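PDB 1ZX4: plasmid Partition par B protein from Enterobacteria phage P1, which binds the plasmid's cis-acting partition sites on DNA and so controls partitioning of the P1 plasmid. Local coordinates for the interface of chains A and B. Coordinates in Å, arbitrary orientation; residue numbers count along the deposited sequence, not the author numbering. Chains: chain A/B, Plasmid Partition par B protein.

The interface of chains A and B. Residues chain A 83-84, 87, 152, 154, 157; chain B 168, 171-172.
A:Leu84 lies among three residues from the first turns of helix 168-186 of chain B, an example of a leucine packed by the aliphatic stretches of polar side chains. Its CG stands anti to the backbone N (chi1 -157°), which sends its branch among B:Lys168, B:Gln171 and B:Glu172. B:Gln171, extended beyond CG, crosses the leucine at about a right angle; its CG meets the methyl CD2 of A:Leu84 at 3.6 Å, and its amide NE2 lies against both methyls. B:Lys168, bent at chi2 (68°), lays its CE beside CB of A:Leu84 at 4.0 Å. On the other flank, CB of A:Asn83 rests 3.8 Å from CD of B:Glu172, with amide and carboxylate planes turned nearly perpendicular.

The polar atoms come close without bonding. B:Glu172, bent at chi2, brings OE2 to 3.0 Å from the backbone N of A:Leu84, but the N-H is directed away and no hydrogen bond forms. The carboxylate nevertheless lies at the N-terminal end of helix 83-102, whose dipole may steady its negative charge. A:Asp87, its OD2 4.4 Å from OE2 of B:Glu172, would oppose this and might raise the carboxylate's affinity for a proton.

The extended A:Lys152 crosses B:Gln171 obliquely, its ammonium NZ 3.1 Å from NE2 of the amide as modelled; turning the amide over would put OE1 toward NZ. A:Arg157, bent at chi2, points NH1 at NZ of B:Lys168, 3.4 Å away; these like charges would probably repel.

Within this C-terminal portion of ParB, whose first part carries the helix-turn-helix, the start of helix 83-102, strand 149-154 and the loop at A:Arg157 flank the beginning of the partner's C-terminal helix. Two-fold symmetry repeats the patch with the chains exchanged; it probably helps to fix that helix against the other subunit in what is likely the ParB dimer.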
ATOM      1  N   ASN A  83      -1.636  20.084   4.393  1.00141.35           N
ATOM      2  CA  ASN A  83      -0.681  18.997   4.620  1.00139.20           C
ATOM      3  C   ASN A  83      -0.645  17.894   3.568  1.00136.24           C
ATOM      4  O   ASN A  83       0.390  17.652   2.950  1.00134.85           O
ATOM      5  CB  ASN A  83      -0.931  18.338   5.986  1.00141.28           C
ATOM      6  CG  ASN A  83      -0.801  19.308   7.145  1.00141.67           C
ATOM      7  OD1 ASN A  83      -1.689  20.126   7.388  1.00142.52           O
ATOM      8  ND2 ASN A  83       0.313  19.223   7.865  1.00140.55           N
ATOM      9  N   LEU A  84      -1.780  17.224   3.386  1.00133.68           N
ATOM     10  CA  LEU A  84      -1.894  16.107   2.450  1.00131.69           C
ATOM     11  C   LEU A  84      -1.461  16.396   1.011  1.00129.51           C
ATOM     12  O   LEU A  84      -1.084  15.487   0.271  1.00129.63           O
ATOM     13  CB  LEU A  84      -3.330  15.574   2.471  1.00131.77           C
ATOM     14  CG  LEU A  84      -3.545  14.130   2.003  1.00130.69           C
ATOM     15  CD1 LEU A  84      -3.378  14.032   0.491  1.00130.56           C
ATOM     16  CD2 LEU A  84      -2.567  13.209   2.727  1.00128.76           C
ATOM     17  N   ASP A  87       2.539  17.023   1.149  1.00123.70           N
ATOM     18  CA  ASP A  87       3.045  15.681   1.422  1.00125.30           C
ATOM     19  C   ASP A  87       3.197  14.906   0.120  1.00124.53           C
ATOM     20  O   ASP A  87       4.282  14.438  -0.225  1.00123.27           O
ATOM     21  CB  ASP A  87       2.083  14.926   2.359  1.00127.70           C
ATOM     22  CG  ASP A  87       2.731  14.537   3.686  1.00131.12           C
ATOM     23  OD1 ASP A  87       3.880  14.048   3.666  1.00134.44           O
ATOM     24  OD2 ASP A  87       2.088  14.706   4.747  1.00129.63           O
ATOM     25  N   LYS A 152       0.965   4.589  -4.259  1.00 68.79           N
ATOM     26  CA  LYS A 152      -0.269   5.074  -3.686  1.00 68.82           C
ATOM     27  C   LYS A 152      -1.006   5.701  -4.828  1.00 71.06           C
ATOM     28  O   LYS A 152      -0.392   6.221  -5.778  1.00 72.19           O
ATOM     29  CB  LYS A 152       0.017   6.085  -2.567  1.00 65.64           C
ATOM     30  CG  LYS A 152      -1.238   6.680  -2.003  1.00 68.23           C
ATOM     31  CD  LYS A 152      -0.874   7.894  -1.165  1.00 74.31           C
ATOM     32  CE  LYS A 152      -2.084   8.691  -0.665  1.00 71.35           C
ATOM     33  NZ  LYS A 152      -1.752  10.045  -0.111  1.00 77.74           N
ATOM     34  N   VAL A 154      -4.443   8.133  -5.321  1.00 83.69           N
ATOM     35  CA  VAL A 154      -5.541   8.940  -4.783  1.00 82.89           C
ATOM     36  C   VAL A 154      -6.327   9.414  -5.984  1.00 81.74           C
ATOM     37  O   VAL A 154      -5.794  10.090  -6.851  1.00 80.86           O
ATOM     38  CB  VAL A 154      -5.053  10.180  -4.014  1.00 83.45           C
ATOM     39  CG1 VAL A 154      -6.226  10.913  -3.406  1.00 85.48           C
ATOM     40  CG2 VAL A 154      -4.088   9.778  -2.930  1.00 84.99           C
ATOM     41  N   ARG A 157     -11.713  11.074  -3.027  1.00 94.94           N
ATOM     42  CA  ARG A 157     -11.745  10.950  -1.580  1.00 97.40           C
ATOM     43  C   ARG A 157     -11.386   9.493  -1.278  1.00 96.23           C
ATOM     44  O   ARG A 157     -11.373   9.048  -0.123  1.00 97.75           O
ATOM     45  CB  ARG A 157     -13.152  11.286  -1.068  1.00102.57           C
ATOM     46  CG  ARG A 157     -13.258  11.549   0.423  1.00112.66           C
ATOM     47  CD  ARG A 157     -12.452  12.776   0.848  1.00121.76           C
ATOM     48  NE  ARG A 157     -12.692  13.135   2.250  1.00128.80           N
ATOM     49  CZ  ARG A 157     -12.232  14.243   2.833  1.00132.75           C
ATOM     50  NH1 ARG A 157     -11.499  15.108   2.136  1.00134.52           N
ATOM     51  NH2 ARG A 157     -12.517  14.499   4.109  1.00132.93           N
TER
ATOM     52  N   LYS B 168      -8.652  12.867   6.642  1.00 90.73           N
ATOM     53  CA  LYS B 168      -7.333  13.228   6.153  1.00 96.08           C
ATOM     54  C   LYS B 168      -6.361  12.657   7.168  1.00 99.29           C
ATOM     55  O   LYS B 168      -5.388  11.998   6.792  1.00104.49           O
ATOM     56  CB  LYS B 168      -7.160  14.749   6.095  1.00 96.91           C
ATOM     57  CG  LYS B 168      -6.649  15.291   4.772  1.00100.41           C
ATOM     58  CD  LYS B 168      -7.697  15.118   3.676  1.00107.86           C
ATOM     59  CE  LYS B 168      -7.277  15.738   2.340  1.00108.55           C
ATOM     60  NZ  LYS B 168      -8.260  15.382   1.266  1.00108.98           N
ATOM     61  N   GLN B 171      -5.398   9.264   6.540  1.00 87.15           N
ATOM     62  CA  GLN B 171      -4.484   9.222   5.429  1.00 91.35           C
ATOM     63  C   GLN B 171      -3.083   9.749   5.729  1.00 92.68           C
ATOM     64  O   GLN B 171      -2.105   9.301   5.124  1.00 92.36           O
ATOM     65  CB  GLN B 171      -5.077   9.980   4.260  1.00 93.45           C
ATOM     66  CG  GLN B 171      -4.188   9.964   3.050  1.00100.89           C
ATOM     67  CD  GLN B 171      -4.961  10.233   1.798  1.00105.06           C
ATOM     68  OE1 GLN B 171      -6.028   9.664   1.606  1.00108.32           O
ATOM     69  NE2 GLN B 171      -4.433  11.090   0.930  1.00108.07           N
ATOM     70  N   GLU B 172      -2.972  10.705   6.642  1.00 94.17           N
ATOM     71  CA  GLU B 172      -1.657  11.240   6.970  1.00 98.48           C
ATOM     72  C   GLU B 172      -0.886  10.167   7.744  1.00 99.52           C
ATOM     73  O   GLU B 172       0.262   9.862   7.419  1.00100.98           O
ATOM     74  CB  GLU B 172      -1.796  12.547   7.769  1.00102.48           C
ATOM     75  CG  GLU B 172      -2.854  13.502   7.176  1.00110.48           C
ATOM     76  CD  GLU B 172      -2.338  14.898   6.825  1.00114.51           C
ATOM     77  OE1 GLU B 172      -2.044  15.693   7.745  1.00115.46           O
ATOM     78  OE2 GLU B 172      -2.239  15.204   5.616  1.00118.59           O
TER